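Local coordinates for protein RNA-dependent RNA Polymerase (Bombyx mori cytoplasmic polyhedrosis virus, PDB 6TZ0) that catalyses RNA-directed RNA synthesis, making viral transcripts and probably also copying plus strands into the double-stranded genome of this cypovirus, at residues R266-V271 / T1040-L1045; L381-A386 / T559-N564; S1132-V1137 / Y1169-C1174; F18-F23 / H898-T903. One frame throughout, in Å; residues are numbered along the deposited sequence.

Contact 1: R266-V271 / T1040-L1045; sequences RATVPV and TSYSNL
The Y1042 ring is met obliquely by T268: OG1 of T268 lies 3.7 Å from CG of Y1042, and the methyl CG2 of T268 comes equally near ring atom CD1, also 3.7 Å. The two branches thus share the root of the ring, OG1 because it stands anti to the backbone N (chi1 170°) and CG2 because that leaves it between the N and the carbonyl carbon. The phenol end runs on past the strand, where Y1042 OH is hydrogen-bonded to K1038 NZ and the ring meets that of H281.

One hydrogen bond ties the loop to the strand. S1043 OG donates to T268 O over 3.1 Å, coming from above the carbonyl plane, 46° out of it. The same hydroxyl has a weak second bond with Q325 OE1, so the buried serine is shared between strand and helix. Two residues along the strand, P270 brings its ring carbon CD to 3.9 Å from S1043 O and 4.1 Å from Y1042 O, a loose van der Waals fit against the loop backbone.

Strand 266-272 pairs antiparallel with strand 278-285, A267 with K284 and V269 with R282, which leaves the T268 carbonyl facing the other way, toward the loop. Segment 1040-1045, in the loop before helix 1054-1062, packs along that side, while helix 325-339 packs on it through Q325 and N326. Here the N-terminal and C-terminal regions of the polymerase meet.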
# COMPACT_ATOMS: atom_id res chain seq x y z
N ARG A 266 -0.20 -42.47 10.89
CA ARG A 266 -1.18 -42.24 11.94
C ARG A 266 -0.74 -41.06 12.78
O ARG A 266 0.46 -40.91 13.05
CB ARG A 266 -1.36 -43.47 12.84
CG ARG A 266 -1.95 -44.68 12.16
CD ARG A 266 -3.42 -44.47 11.86
NE ARG A 266 -4.04 -45.67 11.31
CZ ARG A 266 -4.12 -45.96 10.02
NH1 ARG A 266 -3.61 -45.13 9.12
NH2 ARG A 266 -4.71 -47.08 9.62
N ALA A 267 -1.69 -40.25 13.20
CA ALA A 267 -1.39 -39.18 14.14
C ALA A 267 -2.54 -39.05 15.11
O ALA A 267 -3.71 -39.11 14.72
CB ALA A 267 -1.15 -37.85 13.42
N THR A 268 -2.21 -38.88 16.38
CA THR A 268 -3.19 -38.58 17.42
C THR A 268 -3.16 -37.07 17.68
O THR A 268 -2.21 -36.54 18.26
CB THR A 268 -2.94 -39.44 18.66
OG1 THR A 268 -3.75 -38.99 19.75
CG2 THR A 268 -1.47 -39.56 19.03
N VAL A 269 -4.19 -36.39 17.21
CA VAL A 269 -4.21 -34.94 17.07
C VAL A 269 -5.32 -34.41 17.98
O VAL A 269 -6.23 -35.16 18.34
CB VAL A 269 -4.42 -34.51 15.60
CG1 VAL A 269 -3.37 -35.12 14.73
CG2 VAL A 269 -5.79 -34.92 15.11
N PRO A 270 -5.26 -33.15 18.39
CA PRO A 270 -6.37 -32.58 19.15
C PRO A 270 -7.56 -32.24 18.25
O PRO A 270 -7.46 -32.18 17.03
CB PRO A 270 -5.78 -31.31 19.78
CG PRO A 270 -4.67 -30.95 18.89
CD PRO A 270 -4.10 -32.24 18.39
N VAL A 271 -8.71 -32.03 18.90
CA VAL A 271 -9.97 -31.75 18.21
C VAL A 271 -10.52 -30.44 18.73
O VAL A 271 -10.68 -30.26 19.95
CB VAL A 271 -10.99 -32.89 18.41
CG1 VAL A 271 -12.34 -32.49 17.86
CG2 VAL A 271 -10.51 -34.15 17.75
N THR A 1040 -3.89 -32.27 24.71
CA THR A 1040 -2.75 -31.61 24.09
C THR A 1040 -1.43 -32.30 24.39
O THR A 1040 -0.38 -31.83 23.94
CB THR A 1040 -2.68 -30.15 24.54
OG1 THR A 1040 -2.48 -30.10 25.95
CG2 THR A 1040 -3.96 -29.44 24.20
N SER A 1041 -1.44 -33.39 25.15
CA SER A 1041 -0.23 -34.15 25.42
C SER A 1041 0.22 -34.97 24.23
O SER A 1041 1.37 -35.42 24.19
CB SER A 1041 -0.44 -35.05 26.63
OG SER A 1041 -1.44 -36.01 26.36
N TYR A 1042 -0.66 -35.20 23.26
CA TYR A 1042 -0.32 -35.80 21.99
C TYR A 1042 -0.30 -34.69 20.96
O TYR A 1042 -1.28 -33.94 20.85
CB TYR A 1042 -1.36 -36.83 21.58
CG TYR A 1042 -1.66 -37.91 22.58
CD1 TYR A 1042 -0.85 -39.04 22.68
CD2 TYR A 1042 -2.76 -37.82 23.42
CE1 TYR A 1042 -1.13 -40.03 23.59
CE2 TYR A 1042 -3.05 -38.81 24.33
CZ TYR A 1042 -2.23 -39.91 24.42
OH TYR A 1042 -2.51 -40.90 25.33
N SER A 1043 0.81 -34.57 20.21
CA SER A 1043 0.94 -33.65 19.08
C SER A 1043 0.71 -32.19 19.46
O SER A 1043 -0.38 -31.67 19.21
CB SER A 1043 0.02 -34.03 17.92
OG SER A 1043 0.45 -35.22 17.30
N ASN A 1044 1.67 -31.60 20.16
CA ASN A 1044 1.58 -30.24 20.69
C ASN A 1044 1.17 -29.21 19.64
O ASN A 1044 1.57 -29.29 18.48
CB ASN A 1044 2.91 -29.82 21.31
CG ASN A 1044 4.08 -29.96 20.36
OD1 ASN A 1044 3.96 -30.48 19.27
ND2 ASN A 1044 5.23 -29.43 20.77
N LEU A 1045 0.34 -28.26 20.05
CA LEU A 1045 -0.24 -27.30 19.12
C LEU A 1045 0.58 -26.02 19.00
O LEU A 1045 0.09 -25.04 18.43
CB LEU A 1045 -1.69 -27.02 19.53
CG LEU A 1045 -2.09 -26.73 20.97
CD1 LEU A 1045 -2.00 -25.28 21.29
CD2 LEU A 1045 -3.49 -27.22 21.20

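Contact 2: L381-A386 / T559-N564; sequences LKQKYA and TKDIYN
D561 opens the contact with Q383: the two side chains reach toward each other tip to tip, and Q383 NE2 gives a weak hydrogen bond of 3.0 Å to D561 OD1, bent to 133° at the hydrogen. Amide and carboxylate planes are turned 55° apart, so the groups do not lie flat together. Q383 is extended beyond CG, which lets its amide cross to the helix, and the other amide atom, OE1, has a weak bond with S380 OG.

I562 follows, taking the tip of Y385. Its CG1 lies 4.0 Å from Y385 CZ, the side chains crossing at about a right angle, and Y385 OH also comes 3.7 Å from the carbonyl carbon C of D561. N564, further along the helix, touches Q383 NE2 with its backbone C, 4.0 Å away, and its CB lies close by.

Strand 380-384 is an outer strand of a four-stranded antiparallel sheet in the central polymerase region, with a classic bulge where L381 and K382 both face M373. Helix 557-573 lies against it, T565 and L568 continuing the surface under Q383. Helix 389-397 packs on Y385 and I562, and P369 touches D561, Q383 and Y385; L541 of the neighbouring viral structural protein 4 chain also packs on D561.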
# COMPACT_ATOMS: atom_id res chain seq x y z
N LEU A 381 -20.90 3.43 -19.81
CA LEU A 381 -21.63 3.72 -18.58
C LEU A 381 -22.36 2.51 -18.03
O LEU A 381 -22.64 2.48 -16.83
CB LEU A 381 -22.64 4.85 -18.83
CG LEU A 381 -22.10 6.27 -18.96
CD1 LEU A 381 -23.15 7.17 -19.49
CD2 LEU A 381 -21.70 6.76 -17.62
N LYS A 382 -22.65 1.52 -18.86
CA LYS A 382 -23.38 0.33 -18.45
C LYS A 382 -23.01 -0.80 -19.38
O LYS A 382 -22.96 -0.62 -20.59
CB LYS A 382 -24.89 0.58 -18.49
CG LYS A 382 -25.73 -0.49 -17.89
CD LYS A 382 -27.19 -0.13 -18.03
CE LYS A 382 -27.53 1.07 -17.17
NZ LYS A 382 -27.43 0.75 -15.72
N GLN A 383 -22.76 -1.98 -18.81
CA GLN A 383 -22.23 -3.08 -19.59
C GLN A 383 -22.56 -4.41 -18.92
O GLN A 383 -22.85 -4.46 -17.73
CB GLN A 383 -20.73 -2.90 -19.81
CG GLN A 383 -19.99 -2.66 -18.53
CD GLN A 383 -18.55 -2.32 -18.76
OE1 GLN A 383 -18.09 -2.27 -19.89
NE2 GLN A 383 -17.82 -2.08 -17.68
N LYS A 384 -22.51 -5.47 -19.72
CA LYS A 384 -23.00 -6.77 -19.29
C LYS A 384 -22.29 -7.83 -20.12
O LYS A 384 -21.98 -7.61 -21.29
CB LYS A 384 -24.52 -6.86 -19.47
CG LYS A 384 -25.19 -8.06 -18.84
CD LYS A 384 -26.69 -7.98 -19.03
CE LYS A 384 -27.40 -9.03 -18.22
NZ LYS A 384 -27.12 -10.40 -18.70
N TYR A 385 -22.02 -8.98 -19.51
CA TYR A 385 -21.30 -10.05 -20.18
C TYR A 385 -22.24 -10.99 -20.92
O TYR A 385 -23.32 -11.32 -20.43
CB TYR A 385 -20.45 -10.85 -19.19
CG TYR A 385 -19.17 -10.14 -18.83
CD1 TYR A 385 -18.05 -10.25 -19.63
CD2 TYR A 385 -19.10 -9.33 -17.71
CE1 TYR A 385 -16.89 -9.60 -19.32
CE2 TYR A 385 -17.94 -8.69 -17.38
CZ TYR A 385 -16.84 -8.82 -18.20
OH TYR A 385 -15.68 -8.17 -17.88
N ALA A 386 -21.81 -11.41 -22.11
CA ALA A 386 -22.58 -12.38 -22.87
C ALA A 386 -22.44 -13.77 -22.27
O ALA A 386 -23.42 -14.38 -21.83
CB ALA A 386 -22.14 -12.37 -24.34
N THR A 559 -9.19 -7.70 -17.47
CA THR A 559 -9.48 -8.27 -16.16
C THR A 559 -9.96 -7.19 -15.20
O THR A 559 -10.82 -7.45 -14.35
CB THR A 559 -8.23 -8.98 -15.63
OG1 THR A 559 -7.80 -9.94 -16.60
CG2 THR A 559 -8.53 -9.72 -14.35
N LYS A 560 -9.43 -5.97 -15.34
CA LYS A 560 -9.94 -4.83 -14.59
C LYS A 560 -11.38 -4.52 -14.97
O LYS A 560 -12.18 -4.08 -14.12
CB LYS A 560 -9.04 -3.62 -14.85
CG LYS A 560 -9.49 -2.33 -14.23
CD LYS A 560 -9.35 -2.32 -12.73
CE LYS A 560 -10.00 -1.09 -12.16
NZ LYS A 560 -9.39 0.14 -12.71
N ASP A 561 -11.76 -4.79 -16.22
CA ASP A 561 -13.12 -4.51 -16.65
C ASP A 561 -14.17 -5.38 -15.95
O ASP A 561 -15.33 -4.96 -15.86
CB ASP A 561 -13.21 -4.67 -18.17
CG ASP A 561 -14.29 -3.82 -18.78
OD1 ASP A 561 -14.99 -3.09 -18.05
OD2 ASP A 561 -14.44 -3.86 -20.02
N ILE A 562 -13.79 -6.55 -15.41
CA ILE A 562 -14.74 -7.41 -14.69
C ILE A 562 -15.22 -6.72 -13.41
O ILE A 562 -16.42 -6.68 -13.12
CB ILE A 562 -14.11 -8.78 -14.38
CG1 ILE A 562 -13.77 -9.54 -15.66
CG2 ILE A 562 -15.03 -9.63 -13.52
CD1 ILE A 562 -13.00 -10.80 -15.43
N TYR A 563 -14.28 -6.17 -12.64
CA TYR A 563 -14.63 -5.37 -11.47
C TYR A 563 -15.29 -4.05 -11.88
O TYR A 563 -16.14 -3.54 -11.13
CB TYR A 563 -13.37 -5.12 -10.66
CG TYR A 563 -13.52 -4.39 -9.34
CD1 TYR A 563 -14.00 -5.05 -8.22
CD2 TYR A 563 -13.14 -3.06 -9.21
CE1 TYR A 563 -14.12 -4.39 -7.01
CE2 TYR A 563 -13.26 -2.41 -8.00
CZ TYR A 563 -13.75 -3.08 -6.91
OH TYR A 563 -13.87 -2.43 -5.71
N ASN A 564 -14.92 -3.51 -13.05
CA ASN A 564 -15.54 -2.27 -13.51
C ASN A 564 -17.03 -2.44 -13.80
O ASN A 564 -17.79 -1.49 -13.61
CB ASN A 564 -14.84 -1.74 -14.75
CG ASN A 564 -13.48 -1.17 -14.46
OD1 ASN A 564 -13.27 -0.57 -13.41
ND2 ASN A 564 -12.57 -1.30 -15.40

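Contact 3: S1132-V1137 / Y1169-C1174; sequences SLYGNV and YVSTQC
Q1173 fills the inner half of this contact, its buried amide wedged between Y1134 and V1137. Q1173 CD sits 3.5 Å from V1137 CG2, the two side chains meeting tip to tip. NE2 of Q1173 lies at the edge of the Y1134 ring, in its plane, 3.5 Å from CD1 of Y1134, with amide and ring planes 85° apart. CG of Q1173 stands between the backbone N and the carbonyl carbon (chi1 53°), and the chain runs extended across to the other loop. From NE2 a weak, strongly bent bond of 3.3 Å reaches out to OD1 of the exposed N1136, which also takes a weak bond from V1137 N.

The outer half touches as closely but lies toward solvent, where Y1134 and T1172 are exposed. T1172 CG2 lies over one face of the Y1134 ring in a CH-pi contact, 3.5 Å from the centroid, while S1171 OG approaches Y1134 CE1 obliquely at 3.4 Å. Inward, helix 1074-1080 backs V1137 and Q1173 through I1079.

The arrangement is a loop-to-loop junction in the C-terminal region: the exit from helix 1118-1132 packs on a type I beta turn, S1171 to C1174, that leads into helix 1174-1188.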
# COMPACT_ATOMS: atom_id res chain seq x y z
N SER A 1132 -14.36 9.10 40.26
CA SER A 1132 -14.56 9.83 41.51
C SER A 1132 -14.87 8.89 42.67
O SER A 1132 -14.55 9.20 43.83
CB SER A 1132 -15.67 10.86 41.35
OG SER A 1132 -16.92 10.23 41.12
N LEU A 1133 -15.48 7.74 42.39
CA LEU A 1133 -15.76 6.72 43.40
C LEU A 1133 -14.97 5.47 43.05
O LEU A 1133 -15.21 4.87 42.00
CB LEU A 1133 -17.25 6.40 43.47
CG LEU A 1133 -18.19 7.47 44.01
CD1 LEU A 1133 -19.62 6.98 43.90
CD2 LEU A 1133 -17.83 7.82 45.44
N TYR A 1134 -14.05 5.08 43.94
CA TYR A 1134 -13.21 3.88 43.81
C TYR A 1134 -12.33 3.94 42.55
O TYR A 1134 -12.33 3.02 41.74
CB TYR A 1134 -14.02 2.59 43.83
CG TYR A 1134 -14.77 2.36 45.12
CD1 TYR A 1134 -14.10 1.93 46.27
CD2 TYR A 1134 -16.14 2.56 45.20
CE1 TYR A 1134 -14.78 1.72 47.45
CE2 TYR A 1134 -16.83 2.35 46.38
CZ TYR A 1134 -16.14 1.93 47.50
OH TYR A 1134 -16.82 1.72 48.68
N GLY A 1135 -11.60 5.04 42.39
CA GLY A 1135 -10.59 5.18 41.38
C GLY A 1135 -9.20 5.39 41.94
O GLY A 1135 -8.29 5.73 41.18
N ASN A 1136 -9.02 5.19 43.25
CA ASN A 1136 -7.74 5.51 43.87
C ASN A 1136 -6.70 4.42 43.64
O ASN A 1136 -5.52 4.72 43.45
CB ASN A 1136 -7.94 5.81 45.36
CG ASN A 1136 -8.69 4.71 46.09
OD1 ASN A 1136 -9.01 3.67 45.53
ND2 ASN A 1136 -8.98 4.95 47.36
N VAL A 1137 -7.11 3.16 43.66
CA VAL A 1137 -6.16 2.09 43.37
C VAL A 1137 -6.10 1.87 41.86
O VAL A 1137 -7.10 2.04 41.15
CB VAL A 1137 -6.50 0.80 44.13
CG1 VAL A 1137 -6.48 1.04 45.63
CG2 VAL A 1137 -7.83 0.23 43.72
N TYR A 1169 -10.86 -8.94 51.96
CA TYR A 1169 -11.85 -8.31 51.09
C TYR A 1169 -12.52 -7.18 51.86
O TYR A 1169 -13.54 -7.35 52.52
CB TYR A 1169 -12.86 -9.34 50.61
CG TYR A 1169 -12.25 -10.35 49.67
CD1 TYR A 1169 -12.16 -10.09 48.32
CD2 TYR A 1169 -11.75 -11.55 50.15
CE1 TYR A 1169 -11.60 -11.01 47.45
CE2 TYR A 1169 -11.19 -12.48 49.29
CZ TYR A 1169 -11.12 -12.20 47.95
OH TYR A 1169 -10.56 -13.11 47.09
N VAL A 1170 -11.92 -5.99 51.76
CA VAL A 1170 -12.37 -4.81 52.49
C VAL A 1170 -12.87 -3.72 51.58
O VAL A 1170 -13.21 -2.63 52.07
CB VAL A 1170 -11.26 -4.27 53.41
CG1 VAL A 1170 -10.84 -5.33 54.41
CG2 VAL A 1170 -10.07 -3.81 52.59
N SER A 1171 -12.93 -3.96 50.28
CA SER A 1171 -13.44 -2.96 49.35
C SER A 1171 -14.04 -3.67 48.15
O SER A 1171 -13.77 -4.84 47.89
CB SER A 1171 -12.34 -1.99 48.90
OG SER A 1171 -12.84 -1.07 47.95
N THR A 1172 -14.86 -2.93 47.40
CA THR A 1172 -15.56 -3.47 46.24
C THR A 1172 -14.63 -3.77 45.08
O THR A 1172 -15.02 -4.50 44.16
CB THR A 1172 -16.65 -2.49 45.79
OG1 THR A 1172 -17.39 -3.06 44.71
CG2 THR A 1172 -16.05 -1.17 45.36
N GLN A 1173 -13.41 -3.24 45.10
CA GLN A 1173 -12.42 -3.46 44.05
C GLN A 1173 -11.23 -4.27 44.55
O GLN A 1173 -10.14 -4.16 44.00
CB GLN A 1173 -11.99 -2.12 43.48
CG GLN A 1173 -11.53 -1.15 44.54
CD GLN A 1173 -11.30 0.23 43.98
OE1 GLN A 1173 -11.41 0.44 42.77
NE2 GLN A 1173 -10.99 1.18 44.85
N CYS A 1174 -11.43 -5.07 45.60
CA CYS A 1174 -10.40 -5.98 46.06
C CYS A 1174 -10.35 -7.26 45.24
O CYS A 1174 -9.27 -7.82 45.05
CB CYS A 1174 -10.61 -6.34 47.53
SG CYS A 1174 -10.28 -5.02 48.69

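Contact 4: F18-F23 / H898-T903; sequences FTRESF and HEYGFT
F18 starts the contact through its backbone: F18 O stands 3.6 Å from Y900 OH, whose hydrogen bond goes to E851 O outside the two segments. T19 O comes next, 3.4 Å from ring atom CE1 of Y900 and oblique to the ring. T19 is the N-cap, just before helix 20-35, its N donating to S22 OG over 2.7 Å.

R20 then crosses the Y900 ring at about a right angle. Its CG lies over one face in a CH-pi contact, 4.2 Å from the centroid. Beyond CG the chain bends (chi3 -61°), and NE comes 3.4 Å from E899 OE1 in a salt bridge of charges alone, since the oxygen lies well out of the guanidinium plane and no N-H points at it. This pair lies on the more solvent-exposed side; E899 is exposed and R20 partly so.

F23, one turn further, offers its face to the edge of Y900, an offset edge-to-face pair with centroids 6.0 Å apart and planes at 70°. CB of F23 points toward segment 898-903, and CG is anti to the backbone N (chi1 -173°). F18 lies beside it, F23 CD1 meeting one face of the F18 ring near the rim.

Two helix ends thus meet around one tyrosine: a capping box of T19 and S22 opens helix 20-35, and a Schellman motif with G901 at C-prime closes helix 894-899 before helix 902-911 sets off.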
# COMPACT_ATOMS: atom_id res chain seq x y z
N PHE A 18 21.99 -14.15 39.28
CA PHE A 18 22.81 -12.97 39.55
C PHE A 18 22.98 -12.81 41.05
O PHE A 18 22.06 -12.40 41.75
CB PHE A 18 22.22 -11.71 38.94
CG PHE A 18 22.27 -11.68 37.44
CD1 PHE A 18 23.47 -11.81 36.78
CD2 PHE A 18 21.13 -11.42 36.71
CE1 PHE A 18 23.53 -11.77 35.41
CE2 PHE A 18 21.18 -11.36 35.33
CZ PHE A 18 22.38 -11.54 34.68
N THR A 19 24.17 -13.14 41.53
CA THR A 19 24.62 -12.77 42.86
C THR A 19 25.28 -11.40 42.78
O THR A 19 25.15 -10.69 41.78
CB THR A 19 25.56 -13.84 43.41
OG1 THR A 19 26.76 -13.87 42.62
CG2 THR A 19 24.90 -15.21 43.34
N ARG A 20 25.99 -11.00 43.83
CA ARG A 20 26.75 -9.76 43.74
C ARG A 20 28.14 -9.97 43.18
O ARG A 20 28.76 -9.01 42.72
CB ARG A 20 26.83 -9.09 45.11
CG ARG A 20 25.49 -8.61 45.63
CD ARG A 20 25.64 -7.70 46.82
NE ARG A 20 26.27 -8.34 47.97
CZ ARG A 20 25.62 -9.03 48.90
NH1 ARG A 20 24.31 -9.19 48.82
NH2 ARG A 20 26.28 -9.58 49.90
N GLU A 21 28.64 -11.20 43.19
CA GLU A 21 29.92 -11.52 42.57
C GLU A 21 29.79 -11.95 41.11
O GLU A 21 30.81 -12.06 40.43
CB GLU A 21 30.63 -12.64 43.34
CG GLU A 21 31.12 -12.26 44.73
CD GLU A 21 30.06 -12.42 45.80
OE1 GLU A 21 28.94 -12.89 45.49
OE2 GLU A 21 30.35 -12.07 46.97
N SER A 22 28.57 -12.19 40.64
CA SER A 22 28.35 -12.63 39.27
C SER A 22 27.76 -11.55 38.38
O SER A 22 28.01 -11.56 37.17
CB SER A 22 27.42 -13.85 39.26
OG SER A 22 26.14 -13.54 39.78
N PHE A 23 27.01 -10.61 38.95
CA PHE A 23 26.39 -9.56 38.15
C PHE A 23 27.42 -8.52 37.72
O PHE A 23 27.38 -8.04 36.58
CB PHE A 23 25.26 -8.92 38.96
CG PHE A 23 24.44 -7.93 38.20
CD1 PHE A 23 23.53 -8.35 37.25
CD2 PHE A 23 24.54 -6.58 38.47
CE1 PHE A 23 22.77 -7.45 36.55
CE2 PHE A 23 23.77 -5.67 37.78
CZ PHE A 23 22.88 -6.10 36.83
N HIS A 898 21.88 -0.43 45.71
CA HIS A 898 23.05 0.29 45.21
C HIS A 898 24.15 -0.66 44.75
O HIS A 898 24.83 -0.39 43.76
CB HIS A 898 23.59 1.22 46.30
CG HIS A 898 24.82 1.97 45.90
ND1 HIS A 898 24.79 3.06 45.06
CD2 HIS A 898 26.12 1.77 46.21
CE1 HIS A 898 26.02 3.51 44.88
NE2 HIS A 898 26.85 2.74 45.56
N GLU A 899 24.34 -1.77 45.47
CA GLU A 899 25.41 -2.70 45.13
C GLU A 899 25.13 -3.45 43.83
O GLU A 899 26.07 -3.91 43.17
CB GLU A 899 25.64 -3.67 46.28
CG GLU A 899 26.23 -2.98 47.50
CD GLU A 899 26.35 -3.89 48.71
OE1 GLU A 899 25.84 -5.02 48.66
OE2 GLU A 899 26.95 -3.46 49.72
N TYR A 900 23.87 -3.60 43.45
CA TYR A 900 23.53 -4.10 42.12
C TYR A 900 23.47 -3.01 41.07
O TYR A 900 23.43 -3.32 39.88
CB TYR A 900 22.19 -4.84 42.13
CG TYR A 900 22.18 -6.21 42.74
CD1 TYR A 900 22.69 -7.30 42.06
CD2 TYR A 900 21.60 -6.43 43.98
CE1 TYR A 900 22.66 -8.56 42.61
CE2 TYR A 900 21.57 -7.69 44.54
CZ TYR A 900 22.09 -8.75 43.85
OH TYR A 900 22.05 -10.00 44.41
N GLY A 901 23.42 -1.74 41.48
CA GLY A 901 23.42 -0.66 40.51
C GLY A 901 22.07 -0.29 39.97
O GLY A 901 21.98 0.25 38.86
N PHE A 902 20.99 -0.57 40.71
CA PHE A 902 19.67 -0.13 40.29
C PHE A 902 19.51 1.37 40.44
O PHE A 902 18.76 2.00 39.68
CB PHE A 902 18.59 -0.84 41.11
CG PHE A 902 18.41 -2.29 40.76
CD1 PHE A 902 17.67 -2.65 39.65
CD2 PHE A 902 18.95 -3.29 41.54
CE1 PHE A 902 17.48 -3.98 39.33
CE2 PHE A 902 18.76 -4.62 41.22
CZ PHE A 902 18.02 -4.96 40.11
N THR A 903 20.19 1.96 41.42
CA THR A 903 20.02 3.38 41.70
C THR A 903 20.66 4.26 40.63
O THR A 903 20.16 5.36 40.37
CB THR A 903 20.57 3.70 43.09
OG1 THR A 903 20.42 5.10 43.36
CG2 THR A 903 22.01 3.30 43.23

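Along the chain the first segments of contacts 4 and 1 come in turn, then both halves of contact 2, then the second segments of contacts 4 and 1, and finally contact 3. Contacts 4 and 1 therefore cross, each bringing an early part of the chain back to the C-terminal family region, while contact 2 stays local to the central polymerase domain. Contacts 3 and 4 are the closest pair, centres about 37 Å apart; contacts 2 and 4, about 72 Å apart, lie on opposite sides of the chain's centre. None touches another. N-terminal and C-terminal parts of the chain are thus joined at two separate places around the polymerase.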